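Local coordinates for genome polyprotein (Chicken sicinivirus JSY, PDB 6QWT) that contains, as the C-terminal piece modelled here, the 3Dpol RNA-dependent RNA polymerase, which copies viral RNA, at residues K34-L39 against V409-G414; G28-T33 against Q437-T442; S79-P84 against G202-A207. One frame throughout, in Å; residues are numbered along the deposited sequence.

Contact 1: residues K34-L39 against V409-G414; sequences KEPAVL and VMWTRG
Pro36 lies over one face of the Trp411 indole, its CD atom doing most of the touching. CD sits 3.7 Å from the centroid of the six-membered ring, 19° off the normal, a CH-pi contact shifted toward the rim; its closest partner is Trp411 CH2, at 3.5 Å. Pro36 CG follows alongside, 3.8 Å from Trp411 CZ3, and the two side chains cross at about a right angle. Trp411 reaches this far because its CG stands anti to its own carbonyl carbon (chi1 -56°), while a chi2 of 86° turns the indole broadside to the proline. Such packing brings two short strands together without pairing them: 34-36 is hydrogen-bonded to 161-163 and 411-412 to 22-23. This fits the closed-hand form of picornaviral polymerases, in which the N-terminal part of the fingers reaches across to the C-terminal thumb. Instead of a backbone bond, a water carries the polar link. It donates to Lys34 O at 2.7 Å and, lying in the indole plane at the edge, accepts from Trp411 NE1 at 2.6 Å, so the buried N-H is satisfied. Glu35 adds only a grazing touch, its CG 4.3 Å from Trp411 CZ2, and its carboxylate turns to a salt bridge with Arg45. Leu161, from the strand beside 34-36, touches both the proline and the indole.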
# COMPACT_ATOMS: atom_id res chain seq x y z
N LYS A 34 -5.53 -13.62 -16.39
CA LYS A 34 -5.54 -12.21 -16.05
C LYS A 34 -5.45 -11.39 -17.33
O LYS A 34 -4.83 -11.81 -18.31
CB LYS A 34 -4.39 -11.83 -15.12
CG LYS A 34 -4.61 -12.18 -13.65
CD LYS A 34 -3.29 -12.16 -12.90
CE LYS A 34 -3.47 -11.71 -11.46
NZ LYS A 34 -2.16 -11.64 -10.75
N GLU A 35 -6.06 -10.21 -17.30
CA GLU A 35 -6.06 -9.27 -18.41
C GLU A 35 -6.03 -7.86 -17.85
O GLU A 35 -6.34 -7.65 -16.67
CB GLU A 35 -7.30 -9.47 -19.30
CG GLU A 35 -7.27 -10.72 -20.15
CD GLU A 35 -8.54 -10.90 -20.97
OE1 GLU A 35 -9.30 -9.92 -21.11
OE2 GLU A 35 -8.77 -12.03 -21.46
N PRO A 36 -5.64 -6.87 -18.66
CA PRO A 36 -5.67 -5.48 -18.19
C PRO A 36 -7.06 -5.06 -17.75
O PRO A 36 -8.06 -5.42 -18.38
CB PRO A 36 -5.19 -4.69 -19.41
CG PRO A 36 -4.36 -5.66 -20.19
CD PRO A 36 -5.04 -6.99 -20.00
N ALA A 37 -7.12 -4.29 -16.67
CA ALA A 37 -8.39 -3.85 -16.11
C ALA A 37 -9.16 -3.01 -17.12
O ALA A 37 -8.59 -2.37 -18.00
CB ALA A 37 -8.17 -3.04 -14.84
N VAL A 38 -10.49 -3.03 -16.98
CA VAL A 38 -11.36 -2.22 -17.82
C VAL A 38 -11.11 -0.75 -17.50
O VAL A 38 -11.27 -0.31 -16.36
CB VAL A 38 -12.83 -2.60 -17.61
CG1 VAL A 38 -13.75 -1.63 -18.35
CG2 VAL A 38 -13.08 -4.03 -18.06
N LEU A 39 -10.72 0.02 -18.51
CA LEU A 39 -10.57 1.46 -18.34
C LEU A 39 -11.62 2.28 -19.07
O LEU A 39 -11.90 3.40 -18.66
CB LEU A 39 -9.17 1.91 -18.79
CG LEU A 39 -7.98 1.21 -18.11
CD1 LEU A 39 -6.66 1.72 -18.67
CD2 LEU A 39 -8.02 1.38 -16.60
N VAL A 409 4.43 -11.90 -16.95
CA VAL A 409 5.43 -12.01 -18.01
C VAL A 409 4.79 -11.94 -19.39
O VAL A 409 5.48 -11.66 -20.37
CB VAL A 409 6.25 -13.30 -17.84
CG1 VAL A 409 5.45 -14.51 -18.30
CG2 VAL A 409 7.57 -13.19 -18.61
N MET A 410 3.49 -12.19 -19.48
CA MET A 410 2.79 -12.19 -20.75
C MET A 410 2.34 -10.80 -21.19
O MET A 410 1.66 -10.67 -22.21
CB MET A 410 1.59 -13.14 -20.68
CG MET A 410 1.96 -14.53 -20.15
SD MET A 410 0.80 -15.84 -20.60
CE MET A 410 -0.48 -15.60 -19.37
N TRP A 411 2.72 -9.76 -20.45
CA TRP A 411 2.32 -8.39 -20.77
C TRP A 411 3.50 -7.46 -20.53
O TRP A 411 4.41 -7.75 -19.75
CB TRP A 411 1.12 -7.94 -19.94
CG TRP A 411 -0.07 -8.84 -20.08
CD1 TRP A 411 -0.33 -9.98 -19.37
CD2 TRP A 411 -1.17 -8.68 -20.99
NE1 TRP A 411 -1.52 -10.53 -19.79
CE2 TRP A 411 -2.05 -9.75 -20.78
CE3 TRP A 411 -1.48 -7.72 -21.96
CZ2 TRP A 411 -3.23 -9.91 -21.51
CZ3 TRP A 411 -2.66 -7.88 -22.69
CH2 TRP A 411 -3.51 -8.96 -22.45
N THR A 412 3.47 -6.32 -21.21
CA THR A 412 4.50 -5.31 -21.08
C THR A 412 3.87 -3.93 -21.20
O THR A 412 2.78 -3.77 -21.74
CB THR A 412 5.61 -5.48 -22.13
OG1 THR A 412 6.62 -4.49 -21.92
CG2 THR A 412 5.04 -5.34 -23.53
N ARG A 413 4.57 -2.93 -20.67
CA ARG A 413 4.15 -1.54 -20.77
C ARG A 413 4.90 -0.78 -21.85
O ARG A 413 4.69 0.43 -21.99
CB ARG A 413 4.30 -0.83 -19.42
CG ARG A 413 3.04 -0.85 -18.57
CD ARG A 413 3.33 -0.52 -17.12
NE ARG A 413 2.51 -1.32 -16.21
CZ ARG A 413 1.30 -0.96 -15.78
NH1 ARG A 413 0.77 0.18 -16.18
NH2 ARG A 413 0.63 -1.75 -14.96
N GLY A 414 5.78 -1.44 -22.61
CA GLY A 414 6.44 -0.84 -23.75
C GLY A 414 7.93 -0.65 -23.61
O GLY A 414 8.57 -0.21 -24.58
O HOH W 1 -2.31 -12.63 -18.48

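Contact 2: residues G28-T33 against Q437-T442; sequences GAFPVT and QKWCDT
Phe30 drives its ring tip between Thr442 and Trp439, two residues that lie on the same side of helix 433-449 because they are three positions apart. The bond from Phe30 CA to CB runs across the line to the helix, and contact comes only further out along the ring. The chi1 of -56° sets CG anti to the carbonyl carbon and carries the ring out to the helix. The ortho carbons are still short of it, and contact begins at the meta positions. On one flank CE1 comes to 3.9 Å from Thr442 CG2; on the other CE2 meets Trp439 CD1 at 3.8 Å. CZ, at the end, touches both, 3.5 Å from Trp439 CD1 and again 3.9 Å from Thr442 CG2. The methyl lies over one ring face, offset toward the rim, in a CH-pi contact 25° off the normal. The two aromatic rings meet rim to rim instead, their planes only 12° apart, with neither over the other. Thr442 can present its methyl because its hydroxyl is turned back into the helix: OG1 donates to Lys438 O at 2.9 Å, on the face of that carbonyl opposite the one used by Thr442 N. The same methyl also touches Ala29 O. Gln406 of helix 402-408 lies against both Phe30 and Trp439, Tyr405 meets the indole edge-to-face, and helix 417-428 packs on Trp439 as well, so the loop between strands 22-23 and 34-36 is laid across the helices of the thumb.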
# COMPACT_ATOMS: atom_id res chain seq x y z
N GLY A 28 1.73 -16.33 -25.09
CA GLY A 28 1.05 -17.61 -25.06
C GLY A 28 1.55 -18.62 -24.05
O GLY A 28 1.04 -19.75 -24.03
N ALA A 29 2.50 -18.25 -23.18
CA ALA A 29 3.25 -19.24 -22.40
C ALA A 29 2.36 -20.01 -21.43
O ALA A 29 2.50 -21.23 -21.29
CB ALA A 29 4.39 -18.55 -21.65
N PHE A 30 1.46 -19.32 -20.74
CA PHE A 30 0.60 -19.92 -19.74
C PHE A 30 -0.86 -19.62 -20.06
O PHE A 30 -1.16 -18.67 -20.79
CB PHE A 30 0.93 -19.39 -18.33
CG PHE A 30 2.37 -19.60 -17.94
CD1 PHE A 30 2.78 -20.77 -17.34
CD2 PHE A 30 3.31 -18.61 -18.19
CE1 PHE A 30 4.10 -20.96 -16.98
CE2 PHE A 30 4.64 -18.80 -17.83
CZ PHE A 30 5.03 -19.98 -17.23
N PRO A 31 -1.79 -20.43 -19.54
CA PRO A 31 -3.21 -20.10 -19.69
C PRO A 31 -3.51 -18.72 -19.11
O PRO A 31 -3.14 -18.41 -17.98
CB PRO A 31 -3.92 -21.21 -18.90
CG PRO A 31 -2.96 -22.37 -18.96
CD PRO A 31 -1.59 -21.76 -18.93
N VAL A 32 -4.17 -17.89 -19.91
CA VAL A 32 -4.42 -16.50 -19.54
C VAL A 32 -5.55 -16.46 -18.52
O VAL A 32 -6.72 -16.69 -18.86
CB VAL A 32 -4.74 -15.65 -20.77
CG1 VAL A 32 -5.12 -14.23 -20.36
CG2 VAL A 32 -3.56 -15.63 -21.73
N THR A 33 -5.21 -16.17 -17.27
CA THR A 33 -6.19 -15.97 -16.21
C THR A 33 -6.31 -14.52 -15.79
O THR A 33 -7.11 -14.21 -14.90
CB THR A 33 -5.85 -16.83 -14.98
OG1 THR A 33 -4.70 -16.28 -14.32
CG2 THR A 33 -5.55 -18.27 -15.39
N GLN A 437 13.35 -23.12 -13.01
CA GLN A 437 13.74 -23.54 -14.35
C GLN A 437 12.53 -23.81 -15.23
O GLN A 437 12.53 -23.49 -16.42
CB GLN A 437 14.63 -24.78 -14.27
CG GLN A 437 15.35 -25.09 -15.57
CD GLN A 437 16.20 -23.93 -16.05
OE1 GLN A 437 16.95 -23.33 -15.28
NE2 GLN A 437 16.07 -23.59 -17.33
N LYS A 438 11.47 -24.40 -14.65
CA LYS A 438 10.27 -24.69 -15.43
C LYS A 438 9.63 -23.41 -15.96
O LYS A 438 9.19 -23.35 -17.11
CB LYS A 438 9.28 -25.49 -14.59
CG LYS A 438 9.64 -26.95 -14.41
CD LYS A 438 8.73 -27.63 -13.39
CE LYS A 438 9.07 -29.10 -13.21
NZ LYS A 438 10.41 -29.30 -12.58
N TRP A 439 9.58 -22.37 -15.12
CA TRP A 439 9.07 -21.08 -15.57
C TRP A 439 9.96 -20.50 -16.67
O TRP A 439 9.47 -20.04 -17.70
CB TRP A 439 8.97 -20.12 -14.39
CG TRP A 439 8.58 -18.73 -14.78
CD1 TRP A 439 7.35 -18.30 -15.16
CD2 TRP A 439 9.44 -17.58 -14.82
NE1 TRP A 439 7.38 -16.95 -15.45
CE2 TRP A 439 8.66 -16.49 -15.24
CE3 TRP A 439 10.80 -17.37 -14.54
CZ2 TRP A 439 9.18 -15.21 -15.39
CZ3 TRP A 439 11.32 -16.10 -14.70
CH2 TRP A 439 10.51 -15.03 -15.12
N CYS A 440 11.28 -20.54 -16.46
CA CYS A 440 12.20 -20.00 -17.47
C CYS A 440 12.07 -20.74 -18.79
O CYS A 440 12.04 -20.12 -19.86
CB CYS A 440 13.64 -20.08 -16.97
SG CYS A 440 14.01 -19.08 -15.50
N ASP A 441 11.99 -22.08 -18.75
CA ASP A 441 11.92 -22.86 -19.98
C ASP A 441 10.62 -22.61 -20.73
O ASP A 441 10.62 -22.50 -21.96
CB ASP A 441 12.09 -24.34 -19.66
CG ASP A 441 13.51 -24.70 -19.26
OD1 ASP A 441 14.42 -23.88 -19.49
OD2 ASP A 441 13.72 -25.81 -18.72
N THR A 442 9.50 -22.51 -20.00
CA THR A 442 8.22 -22.25 -20.66
C THR A 442 8.19 -20.86 -21.28
O THR A 442 7.68 -20.69 -22.40
CB THR A 442 7.08 -22.42 -19.66
OG1 THR A 442 7.14 -23.72 -19.07
CG2 THR A 442 5.73 -22.24 -20.34

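Contact 3: residues S79-P84 against G202-A207; sequences SRCNFP and GMYGSA
Tyr204 slides its ring under that of Phe83 in an offset stack, centroids 4.4 Å apart and planes inclined by 28°. The phenylalanine comes in with its CE2 corner, which hangs over one tyrosine face toward the rim, 3.5 Å from Tyr204 CE1 and equally near CZ; its CZ atom rests above the CG-CD1 bond. The other face of the tyrosine is covered from within its own segment by Met203 CB. Along the edge runs the end of helix 70-81: Cys81 O lies near the ring plane, 3.4 Å from Tyr204 CE1, and the thiol SG reaches CD1 at 3.7 Å in an oblique sulfur-aromatic contact. A chi1 of -76° puts that sulfur anti to the Cys81 carbonyl carbon, which brings it beside Tyr204 CD1, while Cys81 O takes the neighbouring CE1. At the phenol end a water donates to Asn82 O at 2.8 Å and makes a longer bond, 3.2 Å, with Tyr204 OH. Asn82 itself, with positive phi, turns the chain out of the helix, which lets Phe83 fold back over the ring. Tyr204 and Gly205 both have positive phi and form a tight turn of type I' character, closed by Ser206 N bonding to Met203 O. Tyr77, one helix turn before Cys81, bonds to Tyr204 O, and Met197 of helix 191-198 backs both rings. Beyond the turn Ala207 pairs its backbone with Cys331, on the strand leading into the YGDD turn, the motif C hairpin of the polymerase palm.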
# COMPACT_ATOMS: atom_id res chain seq x y z
N SER A 79 0.40 2.59 23.37
CA SER A 79 1.13 2.13 24.54
C SER A 79 2.25 1.17 24.14
O SER A 79 3.39 1.29 24.60
CB SER A 79 0.18 1.46 25.53
OG SER A 79 0.89 0.89 26.62
N ARG A 80 1.93 0.22 23.26
CA ARG A 80 2.95 -0.71 22.79
C ARG A 80 3.98 -0.02 21.91
O ARG A 80 5.18 -0.33 21.99
CB ARG A 80 2.29 -1.87 22.03
CG ARG A 80 3.28 -2.71 21.25
CD ARG A 80 2.74 -4.09 20.97
NE ARG A 80 2.31 -4.77 22.19
CZ ARG A 80 1.93 -6.04 22.24
NH1 ARG A 80 1.94 -6.77 21.13
NH2 ARG A 80 1.55 -6.58 23.38
N CYS A 81 3.54 0.91 21.05
CA CYS A 81 4.48 1.64 20.20
C CYS A 81 5.56 2.32 21.02
O CYS A 81 6.75 2.23 20.70
CB CYS A 81 3.73 2.66 19.35
SG CYS A 81 2.82 1.98 17.94
N ASN A 82 5.16 3.01 22.10
CA ASN A 82 6.09 3.69 23.01
C ASN A 82 7.00 4.65 22.24
O ASN A 82 8.22 4.65 22.41
CB ASN A 82 6.90 2.67 23.82
CG ASN A 82 7.58 3.29 25.03
OD1 ASN A 82 7.05 4.21 25.66
ND2 ASN A 82 8.77 2.79 25.36
N PHE A 83 6.39 5.46 21.39
CA PHE A 83 7.14 6.45 20.62
C PHE A 83 7.77 7.47 21.56
O PHE A 83 7.09 7.98 22.46
CB PHE A 83 6.24 7.17 19.62
CG PHE A 83 5.91 6.37 18.40
CD1 PHE A 83 4.59 6.06 18.08
CD2 PHE A 83 6.91 5.94 17.54
CE1 PHE A 83 4.28 5.33 16.95
CE2 PHE A 83 6.61 5.21 16.41
CZ PHE A 83 5.29 4.90 16.11
N PRO A 84 9.05 7.81 21.39
CA PRO A 84 9.60 8.97 22.07
C PRO A 84 9.14 10.24 21.37
O PRO A 84 8.45 10.16 20.34
CB PRO A 84 11.12 8.77 21.92
CG PRO A 84 11.25 8.05 20.62
CD PRO A 84 10.04 7.14 20.53
N GLY A 202 8.25 -4.25 10.67
CA GLY A 202 7.99 -5.25 11.67
C GLY A 202 7.65 -4.67 13.03
O GLY A 202 6.90 -5.29 13.80
N MET A 203 8.18 -3.49 13.34
CA MET A 203 7.82 -2.78 14.55
C MET A 203 6.55 -1.96 14.32
O MET A 203 6.15 -1.69 13.19
CB MET A 203 8.95 -1.86 15.01
CG MET A 203 10.07 -2.58 15.75
SD MET A 203 11.46 -1.50 16.15
CE MET A 203 10.67 -0.33 17.25
N TYR A 204 5.90 -1.59 15.43
CA TYR A 204 4.69 -0.77 15.41
C TYR A 204 3.57 -1.42 14.59
O TYR A 204 2.69 -0.73 14.08
CB TYR A 204 4.99 0.64 14.90
CG TYR A 204 6.24 1.23 15.50
CD1 TYR A 204 6.33 1.48 16.86
CD2 TYR A 204 7.34 1.53 14.70
CE1 TYR A 204 7.48 2.01 17.42
CE2 TYR A 204 8.49 2.07 15.25
CZ TYR A 204 8.55 2.31 16.61
OH TYR A 204 9.70 2.84 17.15
N GLY A 205 3.61 -2.75 14.47
CA GLY A 205 2.58 -3.46 13.75
C GLY A 205 2.52 -3.15 12.27
O GLY A 205 1.49 -3.41 11.64
N SER A 206 3.59 -2.61 11.70
CA SER A 206 3.60 -2.18 10.31
C SER A 206 4.75 -2.82 9.55
O SER A 206 5.89 -2.85 10.03
CB SER A 206 3.70 -0.66 10.21
OG SER A 206 3.90 -0.26 8.86
N ALA A 207 4.45 -3.32 8.35
CA ALA A 207 5.45 -3.88 7.46
C ALA A 207 5.86 -2.92 6.35
O ALA A 207 6.62 -3.30 5.46
CB ALA A 207 4.94 -5.19 6.85
O HOH W 2 9.70 4.16 20.06

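How the contacts relate
Contacts 1 and 2 are neighbours, their centres 16 Å apart, and Met410 joins them: its SD lies 3.5 Å from Phe30 O and its CE 3.9 Å from Val32 CG2. Together they lay one continuous N-terminal run, 28-39, along the C-terminal thumb region, fitting the finger-to-thumb bridge that encircles the active site in picornaviral polymerases. Contact 3 stands apart, on the opposite side of the chain's centre, 38 Å from contact 1 and 42 Å from contact 2 between centres; its nearest atoms stay about 20 Å from contact 1 and about 24 Å from contact 2. It belongs to the palm side, next to the catalytic motif C, whereas contacts 1 and 2 lie out at the thumb.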